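Local coordinates for lectin-like protein (Entamoeba histolytica HM-1:IMSS-A, PDB 5ZBT) that is of unknown function but carries a legume lectin-like domain, related to that of ERGIC-53, that may bind D-mannose, at residues D26-I34 with R223-E231; L77-L86 with D167-V177. All coordinates share one frame; numbering follows the deposited sequence.

The legume lectin-like domain is a sandwich of two antiparallel sheets, and contacts 1 and 2 illustrate how one of them is assembled from distant parts of the chain. Strand 220-231, the last of the domain, lies between 56-59 and 80-90, and 80-90 in turn pairs with 170-176. Contact 1 sets the N-terminal loop 26-34 against the last strand; contact 2 zips L77-L86 to D167-V177. Their centres are about 10 Å apart, and probable backbone hydrogen bonds, Q225 N to K85 O and E81 N to Y230 O, join them. Both segments of contact 2 come between the two of contact 1 in sequence; the domain's first loop and last strand thus meet beside a strand pair built from the intervening chain.

Contact 1 of 2, residues D26-I34 with R223-E231; sequences DVLSFREPI and RVQSLHYYE
Segments near the beginning and end of the lectin-like domain meet where loop 26-34 runs against residues 223-231 of strand 220-231 through a single antiparallel bridge, F30 with L227. L227 N gives F30 O a straight bond of 2.8 Å (172°), whereas the return bond from F30 N to L227 O is weak. Next to it Y229 N donates to S29 OG at 2.9 Å, so a side chain takes over where the backbone pairing stops. That hydroxyl is itself held, donating to D26 OD2 at 2.6 Å. D26 OD1 receives L28 N nearly along its C-O axis, an Asx turn, and S29 N from above the carboxylate plane, an Asx motif. R31 NH1 forms a salt bridge with D26 OD2, and R31 CG lies over one face of the H228 ring, 3.3 Å from H228 NE2. On the buried side F30, with CG between backbone N and carbonyl carbon (chi1 47°), offers a ring face to L227 CB, 4.0 Å from the centroid, and its edge to V224 CG1. A water joins E32 OE1 to S226 OG. Helix 36-42 touches F30. L227 packs on L208 of strand 207-213 in the facing sheet, the sheet-on-sheet packing of the legume-lectin sandwich.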
loop_
_atom_site.group_PDB
_atom_site.type_symbol
_atom_site.label_atom_id
_atom_site.label_comp_id
_atom_site.label_asym_id
_atom_site.label_seq_id
_atom_site.Cartn_x
_atom_site.Cartn_y
_atom_site.Cartn_z
ATOM N N ASP A 26 9.346 16.101 5.231
ATOM C CA ASP A 26 8.584 15.003 4.626
ATOM C C ASP A 26 9.424 13.725 4.667
ATOM O O ASP A 26 10.417 13.601 3.942
ATOM C CB ASP A 26 8.205 15.376 3.193
ATOM C CG ASP A 26 7.343 14.335 2.495
ATOM O OD1 ASP A 26 7.203 13.201 3.004
ATOM O OD2 ASP A 26 6.798 14.667 1.416
ATOM N N VAL A 27 9.018 12.762 5.490
ATOM C CA VAL A 27 9.767 11.521 5.633
ATOM C C VAL A 27 9.025 10.347 5.004
ATOM O O VAL A 27 9.271 9.193 5.368
ATOM C CB VAL A 27 10.097 11.228 7.104
ATOM C CG1 VAL A 27 10.938 12.355 7.708
ATOM C CG2 VAL A 27 8.817 11.014 7.885
ATOM N N LEU A 28 8.118 10.622 4.068
ATOM C CA LEU A 28 7.331 9.589 3.408
ATOM C C LEU A 28 7.486 9.586 1.897
ATOM O O LEU A 28 7.519 8.516 1.285
ATOM C CB LEU A 28 5.835 9.762 3.751
ATOM C CG LEU A 28 5.433 9.804 5.221
ATOM C CD1 LEU A 28 3.919 9.955 5.401
ATOM C CD2 LEU A 28 5.939 8.561 5.952
ATOM N N SER A 29 7.551 10.758 1.276
ATOM C CA SER A 29 7.399 10.859 -0.164
ATOM C C SER A 29 8.644 10.395 -0.895
ATOM O O SER A 29 9.766 10.609 -0.433
ATOM C CB SER A 29 7.098 12.298 -0.569
ATOM O OG SER A 29 5.842 12.697 -0.072
ATOM N N PHE A 30 8.434 9.743 -2.038
ATOM C CA PHE A 30 9.432 9.716 -3.099
ATOM C C PHE A 30 8.715 9.967 -4.415
ATOM O O PHE A 30 7.775 9.247 -4.771
ATOM C CB PHE A 30 10.240 8.416 -3.138
ATOM C CG PHE A 30 9.424 7.156 -3.058
ATOM C CD1 PHE A 30 9.082 6.609 -1.824
ATOM C CD2 PHE A 30 9.089 6.462 -4.212
ATOM C CE1 PHE A 30 8.365 5.427 -1.746
ATOM C CE2 PHE A 30 8.378 5.272 -4.149
ATOM C CZ PHE A 30 8.010 4.755 -2.915
ATOM N N ARG A 31 9.140 11.006 -5.110
ATOM C CA ARG A 31 8.487 11.504 -6.305
ATOM C C ARG A 31 9.342 11.210 -7.528
ATOM O O ARG A 31 10.506 10.813 -7.423
ATOM C CB ARG A 31 8.220 13.008 -6.169
ATOM C CG ARG A 31 7.351 13.346 -4.957
ATOM C CD ARG A 31 7.177 14.845 -4.757
ATOM N NE ARG A 31 7.039 15.167 -3.336
ATOM C CZ ARG A 31 8.067 15.339 -2.503
ATOM N NH1 ARG A 31 7.852 15.616 -1.221
ATOM N NH2 ARG A 31 9.315 15.231 -2.956
ATOM N N GLU A 32 8.726 11.405 -8.714
ATOM C CA GLU A 32 9.342 11.233 -10.028
ATOM C C GLU A 32 10.107 12.492 -10.416
ATOM O O GLU A 32 9.550 13.595 -10.338
ATOM C CB GLU A 32 8.289 10.931 -11.084
ATOM C CG GLU A 32 7.614 9.573 -10.939
ATOM C CD GLU A 32 7.036 9.063 -12.265
ATOM O OE1 GLU A 32 5.784 9.003 -12.399
ATOM O OE2 GLU A 32 7.836 8.729 -13.174
ATOM N N PRO A 33 11.376 12.374 -10.840
ATOM C CA PRO A 33 12.086 11.096 -10.986
ATOM C C PRO A 33 12.638 10.564 -9.654
ATOM O O PRO A 33 12.978 11.359 -8.772
ATOM C CB PRO A 33 13.222 11.448 -11.949
ATOM C CG PRO A 33 13.544 12.885 -11.606
ATOM C CD PRO A 33 12.235 13.527 -11.178
ATOM N N ILE A 34 12.716 9.237 -9.521
ATOM C CA ILE A 34 13.159 8.625 -8.273
ATOM C C ILE A 34 14.638 8.896 -8.054
ATOM O O ILE A 34 15.476 8.573 -8.903
ATOM C CB ILE A 34 12.908 7.113 -8.281
ATOM C CG1 ILE A 34 11.428 6.803 -8.529
ATOM C CG2 ILE A 34 13.375 6.520 -6.957
ATOM C CD1 ILE A 34 10.533 7.202 -7.397
ATOM N N ARG A 223 5.537 -3.117 -8.678
ATOM C CA ARG A 223 6.486 -2.014 -8.654
ATOM C C ARG A 223 5.703 -0.732 -8.435
ATOM O O ARG A 223 4.499 -0.658 -8.708
ATOM C CB ARG A 223 7.335 -1.982 -9.946
ATOM C CG ARG A 223 7.606 -3.408 -10.458
ATOM C CD ARG A 223 8.112 -3.552 -11.817
ATOM N NE ARG A 223 7.343 -2.800 -12.786
ATOM C CZ ARG A 223 7.863 -2.447 -13.948
ATOM N NH1 ARG A 223 9.108 -2.815 -14.215
ATOM N NH2 ARG A 223 7.161 -1.742 -14.823
ATOM N N VAL A 224 6.396 0.277 -7.913
ATOM C CA VAL A 224 5.768 1.520 -7.480
ATOM C C VAL A 224 6.492 2.685 -8.148
ATOM O O VAL A 224 7.720 2.797 -8.053
ATOM C CB VAL A 224 5.794 1.638 -5.943
ATOM C CG1 VAL A 224 5.532 3.052 -5.500
ATOM C CG2 VAL A 224 4.767 0.695 -5.354
ATOM N N GLN A 225 5.733 3.535 -8.843
ATOM C CA GLN A 225 6.328 4.672 -9.532
ATOM C C GLN A 225 6.664 5.813 -8.585
ATOM O O GLN A 225 7.702 6.462 -8.743
ATOM C CB GLN A 225 5.386 5.185 -10.610
ATOM C CG GLN A 225 5.338 4.318 -11.821
ATOM C CD GLN A 225 5.648 5.097 -13.068
ATOM O OE1 GLN A 225 4.786 5.813 -13.592
ATOM N NE2 GLN A 225 6.889 4.970 -13.559
ATOM N N SER A 226 5.784 6.103 -7.630
ATOM C CA SER A 226 5.970 7.252 -6.752
ATOM C C SER A 226 5.009 7.154 -5.583
ATOM O O SER A 226 3.984 6.466 -5.642
ATOM C CB SER A 226 5.741 8.575 -7.484
ATOM O OG SER A 226 4.429 8.616 -7.994
ATOM N N LEU A 227 5.356 7.873 -4.524
ATOM C CA LEU A 227 4.507 8.015 -3.355
ATOM C C LEU A 227 4.560 9.478 -2.939
ATOM O O LEU A 227 5.648 10.017 -2.683
ATOM C CB LEU A 227 4.970 7.089 -2.229
ATOM C CG LEU A 227 4.238 7.238 -0.894
ATOM C CD1 LEU A 227 2.751 6.834 -0.998
ATOM C CD2 LEU A 227 4.951 6.393 0.135
ATOM N N HIS A 228 3.399 10.137 -2.933
ATOM C CA HIS A 228 3.287 11.527 -2.505
ATOM C C HIS A 228 2.465 11.569 -1.235
ATOM O O HIS A 228 1.384 10.973 -1.173
ATOM C CB HIS A 228 2.602 12.425 -3.544
ATOM C CG HIS A 228 3.358 12.593 -4.821
ATOM N ND1 HIS A 228 3.462 11.589 -5.763
ATOM C CD2 HIS A 228 4.007 13.662 -5.339
ATOM C CE1 HIS A 228 4.172 12.022 -6.790
ATOM N NE2 HIS A 228 4.515 13.276 -6.558
ATOM N N TYR A 229 2.973 12.282 -0.243
ATOM C CA TYR A 229 2.213 12.663 0.932
ATOM C C TYR A 229 1.839 14.134 0.787
ATOM O O TYR A 229 2.694 14.966 0.482
ATOM C CB TYR A 229 3.033 12.413 2.199
ATOM C CG TYR A 229 2.650 13.289 3.359
ATOM C CD1 TYR A 229 1.349 13.298 3.840
ATOM C CD2 TYR A 229 3.584 14.117 3.977
ATOM C CE1 TYR A 229 0.976 14.109 4.900
ATOM C CE2 TYR A 229 3.218 14.933 5.044
ATOM C CZ TYR A 229 1.903 14.920 5.501
ATOM O OH TYR A 229 1.499 15.717 6.555
ATOM N N TYR A 230 0.555 14.444 0.956
ATOM C CA TYR A 230 0.066 15.814 0.931
ATOM C C TYR A 230 -0.708 16.083 2.206
ATOM O O TYR A 230 -1.521 15.257 2.636
ATOM C CB TYR A 230 -0.832 16.093 -0.275
ATOM C CG TYR A 230 -0.099 16.074 -1.591
ATOM C CD1 TYR A 230 0.851 17.046 -1.895
ATOM C CD2 TYR A 230 -0.353 15.084 -2.536
ATOM C CE1 TYR A 230 1.532 17.025 -3.107
ATOM C CE2 TYR A 230 0.325 15.056 -3.754
ATOM C CZ TYR A 230 1.265 16.024 -4.026
ATOM O OH TYR A 230 1.934 15.995 -5.227
ATOM N N GLU A 231 -0.449 17.232 2.812
ATOM C CA GLU A 231 -1.315 17.705 3.875
ATOM C C GLU A 231 -2.620 18.206 3.265
ATOM O O GLU A 231 -2.608 18.956 2.287
ATOM C CB GLU A 231 -0.615 18.806 4.665
ATOM C CG GLU A 231 -1.517 19.505 5.665
ATOM C CD GLU A 231 -0.745 20.188 6.774
ATOM O OE1 GLU A 231 0.505 20.083 6.785
ATOM O OE2 GLU A 231 -1.390 20.815 7.646
HETATM O O HOH W 1 4.447 10.312 -10.198
#

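Contact 2 of 2, residues L77-L86 with D167-V177; sequences LPSFELQLKL and DGAVLRIKYLV
S79 opens the pairing with V177: its OG accepts V177 N at 3.0 Å in a nearly straight bond, while V177 CG2 rests on the P78-S79 peptide. At F80 the regular antiparallel pairing begins, with bonds in both directions to Y175. The F80 ring turns one face to Y175 CB, 4.1 Å from the ring centroid, and the Y175 hydroxyl bonds onward to I201 O. E81 reaches out on the other side of the sheet, its CG anti to the backbone N (chi1 162°) and its chain extended. R172 NH1 forms a salt bridge with E81 OE2 (3.0 Å), coming from above the carboxylate plane; R172 NH2 goes to N192 OD1. L82 and L84 pair with I173 and L171 through the backbone, their side chains on the F80 side, where M98 and V100 of strand 97-103 pack on L84. K85 CG leans on V170 CG2. At L86 the backbone N closes the series on A169 O at 2.7 Å. The chemistry implies a two-faced sheet: an apolar side turned to the facing sheet, and a mostly polar side, with V170 among the charged and amide groups, where the R172 charge probably stabilises the E81 carboxylate.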
loop_
_atom_site.group_PDB
_atom_site.type_symbol
_atom_site.label_atom_id
_atom_site.label_comp_id
_atom_site.label_asym_id
_atom_site.label_seq_id
_atom_site.Cartn_x
_atom_site.Cartn_y
_atom_site.Cartn_z
ATOM N N LEU A 77 0.547 12.638 11.888
ATOM C CA LEU A 77 0.212 13.554 10.805
ATOM C C LEU A 77 -1.088 14.293 11.076
ATOM O O LEU A 77 -1.974 13.778 11.759
ATOM C CB LEU A 77 0.076 12.796 9.477
ATOM C CG LEU A 77 1.348 12.147 8.934
ATOM C CD1 LEU A 77 1.044 11.500 7.618
ATOM C CD2 LEU A 77 2.446 13.194 8.788
ATOM N N PRO A 78 -1.227 15.503 10.539
ATOM C CA PRO A 78 -2.562 16.110 10.438
ATOM C C PRO A 78 -3.332 15.437 9.319
ATOM O O PRO A 78 -2.848 14.451 8.753
ATOM C CB PRO A 78 -2.254 17.569 10.100
ATOM C CG PRO A 78 -1.010 17.458 9.274
ATOM C CD PRO A 78 -0.202 16.319 9.859
ATOM N N SER A 79 -4.505 15.961 8.972
ATOM C CA SER A 79 -5.256 15.398 7.861
ATOM C C SER A 79 -4.345 15.298 6.653
ATOM O O SER A 79 -3.610 16.233 6.333
ATOM C CB SER A 79 -6.482 16.253 7.549
ATOM O OG SER A 79 -7.348 16.224 8.662
ATOM N N PHE A 80 -4.352 14.135 6.019
ATOM C CA PHE A 80 -3.361 13.871 4.998
ATOM C C PHE A 80 -3.992 13.112 3.850
ATOM O O PHE A 80 -5.082 12.538 3.967
ATOM C CB PHE A 80 -2.166 13.079 5.549
ATOM C CG PHE A 80 -2.521 11.726 6.070
ATOM C CD1 PHE A 80 -2.542 10.624 5.217
ATOM C CD2 PHE A 80 -2.824 11.545 7.419
ATOM C CE1 PHE A 80 -2.871 9.367 5.686
ATOM C CE2 PHE A 80 -3.137 10.294 7.908
ATOM C CZ PHE A 80 -3.160 9.192 7.036
ATOM N N GLU A 81 -3.268 13.114 2.736
ATOM C CA GLU A 81 -3.602 12.302 1.581
ATOM C C GLU A 81 -2.313 11.654 1.095
ATOM O O GLU A 81 -1.298 12.342 0.917
ATOM C CB GLU A 81 -4.264 13.142 0.478
ATOM C CG GLU A 81 -4.236 12.452 -0.861
ATOM C CD GLU A 81 -5.147 13.091 -1.903
ATOM O OE1 GLU A 81 -6.222 13.629 -1.550
ATOM O OE2 GLU A 81 -4.787 13.023 -3.098
ATOM N N LEU A 82 -2.337 10.331 0.938
ATOM C CA LEU A 82 -1.242 9.601 0.320
ATOM C C LEU A 82 -1.673 9.136 -1.066
ATOM O O LEU A 82 -2.809 8.667 -1.252
ATOM C CB LEU A 82 -0.806 8.409 1.177
ATOM C CG LEU A 82 -0.587 8.687 2.665
ATOM C CD1 LEU A 82 -0.563 7.401 3.476
ATOM C CD2 LEU A 82 0.698 9.465 2.870
ATOM N N GLN A 83 -0.765 9.284 -2.034
ATOM C CA GLN A 83 -0.970 8.866 -3.421
ATOM C C GLN A 83 0.144 7.909 -3.814
ATOM O O GLN A 83 1.312 8.302 -3.882
ATOM C CB GLN A 83 -0.987 10.066 -4.368
ATOM C CG GLN A 83 -2.190 10.978 -4.209
ATOM C CD GLN A 83 -2.017 12.265 -4.969
ATOM O OE1 GLN A 83 -1.209 12.334 -5.882
ATOM N NE2 GLN A 83 -2.750 13.299 -4.583
ATOM N N LEU A 84 -0.209 6.663 -4.071
ATOM C CA LEU A 84 0.756 5.637 -4.430
ATOM C C LEU A 84 0.513 5.255 -5.883
ATOM O O LEU A 84 -0.503 4.631 -6.204
ATOM C CB LEU A 84 0.624 4.423 -3.515
ATOM C CG LEU A 84 1.700 3.361 -3.738
ATOM C CD1 LEU A 84 3.038 3.866 -3.193
ATOM C CD2 LEU A 84 1.315 2.094 -3.066
ATOM N N LYS A 85 1.431 5.636 -6.762
ATOM C CA LYS A 85 1.273 5.357 -8.177
ATOM C C LYS A 85 1.886 3.997 -8.513
ATOM O O LYS A 85 3.054 3.734 -8.208
ATOM C CB LYS A 85 1.906 6.473 -9.001
ATOM C CG LYS A 85 1.592 6.396 -10.484
ATOM C CD LYS A 85 2.027 7.655 -11.208
ATOM C CE LYS A 85 1.923 7.445 -12.697
ATOM N NZ LYS A 85 1.967 8.729 -13.442
ATOM N N LEU A 86 1.093 3.152 -9.156
ATOM C CA LEU A 86 1.390 1.745 -9.396
ATOM C C LEU A 86 2.003 1.520 -10.771
ATOM O O LEU A 86 1.639 2.178 -11.749
ATOM C CB LEU A 86 0.111 0.915 -9.299
ATOM C CG LEU A 86 -0.404 0.386 -7.963
ATOM C CD1 LEU A 86 -0.158 1.355 -6.856
ATOM C CD2 LEU A 86 -1.886 0.129 -8.102
ATOM N N ASP A 167 -0.671 4.044 -17.840
ATOM C CA ASP A 167 -0.042 5.197 -17.204
ATOM C C ASP A 167 0.189 5.014 -15.711
ATOM O O ASP A 167 0.810 5.879 -15.093
ATOM C CB ASP A 167 -0.897 6.441 -17.410
ATOM C CG ASP A 167 -1.177 6.696 -18.848
ATOM O OD1 ASP A 167 -0.207 6.870 -19.620
ATOM O OD2 ASP A 167 -2.368 6.698 -19.213
ATOM N N GLY A 168 -0.302 3.935 -15.115
ATOM C CA GLY A 168 -0.115 3.746 -13.695
ATOM C C GLY A 168 -1.276 4.239 -12.856
ATOM O O GLY A 168 -1.461 5.452 -12.677
ATOM N N ALA A 169 -2.070 3.298 -12.345
ATOM C CA ALA A 169 -3.132 3.643 -11.416
ATOM C C ALA A 169 -2.535 4.251 -10.149
ATOM O O ALA A 169 -1.373 4.010 -9.799
ATOM C CB ALA A 169 -3.968 2.406 -11.083
ATOM N N VAL A 170 -3.345 5.054 -9.463
ATOM C CA VAL A 170 -2.937 5.763 -8.260
ATOM C C VAL A 170 -3.903 5.371 -7.153
ATOM O O VAL A 170 -5.108 5.650 -7.244
ATOM C CB VAL A 170 -2.930 7.276 -8.476
ATOM C CG1 VAL A 170 -2.473 8.000 -7.218
ATOM C CG2 VAL A 170 -2.039 7.612 -9.672
ATOM N N LEU A 171 -3.389 4.693 -6.127
ATOM C CA LEU A 171 -4.164 4.402 -4.933
ATOM C C LEU A 171 -4.185 5.636 -4.039
ATOM O O LEU A 171 -3.129 6.190 -3.713
ATOM C CB LEU A 171 -3.564 3.199 -4.197
ATOM C CG LEU A 171 -4.075 2.926 -2.780
ATOM C CD1 LEU A 171 -5.525 2.428 -2.811
ATOM C CD2 LEU A 171 -3.164 1.923 -2.041
ATOM N N ARG A 172 -5.382 6.082 -3.656
ATOM C CA ARG A 172 -5.529 7.323 -2.895
ATOM C C ARG A 172 -6.051 7.010 -1.494
ATOM O O ARG A 172 -7.139 6.445 -1.342
ATOM C CB ARG A 172 -6.452 8.312 -3.616
ATOM C CG ARG A 172 -6.508 9.707 -2.974
ATOM C CD ARG A 172 -7.528 10.662 -3.631
ATOM N NE ARG A 172 -7.627 10.477 -5.078
ATOM C CZ ARG A 172 -6.719 10.890 -5.954
ATOM N NH1 ARG A 172 -5.639 11.549 -5.547
ATOM N NH2 ARG A 172 -6.888 10.629 -7.239
ATOM N N ILE A 173 -5.279 7.388 -0.479
ATOM C CA ILE A 173 -5.604 7.149 0.924
ATOM C C ILE A 173 -5.752 8.508 1.606
ATOM O O ILE A 173 -4.769 9.242 1.752
ATOM C CB ILE A 173 -4.524 6.298 1.611
ATOM C CG1 ILE A 173 -4.459 4.903 0.982
ATOM C CG2 ILE A 173 -4.757 6.215 3.121
ATOM C CD1 ILE A 173 -3.102 4.262 1.110
ATOM N N LYS A 174 -6.973 8.846 2.023
ATOM C CA LYS A 174 -7.280 10.141 2.619
ATOM C C LYS A 174 -7.807 9.937 4.030
ATOM O O LYS A 174 -8.719 9.133 4.240
ATOM C CB LYS A 174 -8.338 10.897 1.804
ATOM C CG LYS A 174 -7.907 11.402 0.446
ATOM C CD LYS A 174 -8.907 12.468 -0.061
ATOM C CE LYS A 174 -10.270 11.857 -0.432
ATOM N NZ LYS A 174 -11.298 12.857 -0.887
ATOM N N TYR A 175 -7.283 10.693 4.986
ATOM C CA TYR A 175 -7.779 10.639 6.356
ATOM C C TYR A 175 -8.019 12.049 6.884
ATOM O O TYR A 175 -7.122 12.898 6.838
ATOM C CB TYR A 175 -6.802 9.893 7.257
ATOM C CG TYR A 175 -7.274 9.726 8.693
ATOM C CD1 TYR A 175 -8.416 8.980 8.987
ATOM C CD2 TYR A 175 -6.565 10.296 9.756
ATOM C CE1 TYR A 175 -8.841 8.799 10.296
ATOM C CE2 TYR A 175 -6.979 10.116 11.079
ATOM C CZ TYR A 175 -8.118 9.369 11.336
ATOM O OH TYR A 175 -8.544 9.189 12.631
ATOM N N LEU A 176 -9.223 12.299 7.388
ATOM C CA LEU A 176 -9.545 13.555 8.053
ATOM C C LEU A 176 -9.527 13.318 9.557
ATOM O O LEU A 176 -10.321 12.518 10.069
ATOM C CB LEU A 176 -10.903 14.081 7.597
ATOM C CG LEU A 176 -11.054 14.065 6.076
ATOM C CD1 LEU A 176 -12.487 14.393 5.668
ATOM C CD2 LEU A 176 -10.076 15.039 5.463
ATOM N N VAL A 177 -8.619 14.014 10.254
ATOM C CA VAL A 177 -8.323 13.718 11.656
ATOM C C VAL A 177 -9.496 14.106 12.551
ATOM O O VAL A 177 -9.905 13.344 13.438
ATOM C CB VAL A 177 -7.029 14.435 12.085
ATOM C CG1 VAL A 177 -6.870 14.387 13.582
ATOM C CG2 VAL A 177 -5.812 13.809 11.401
#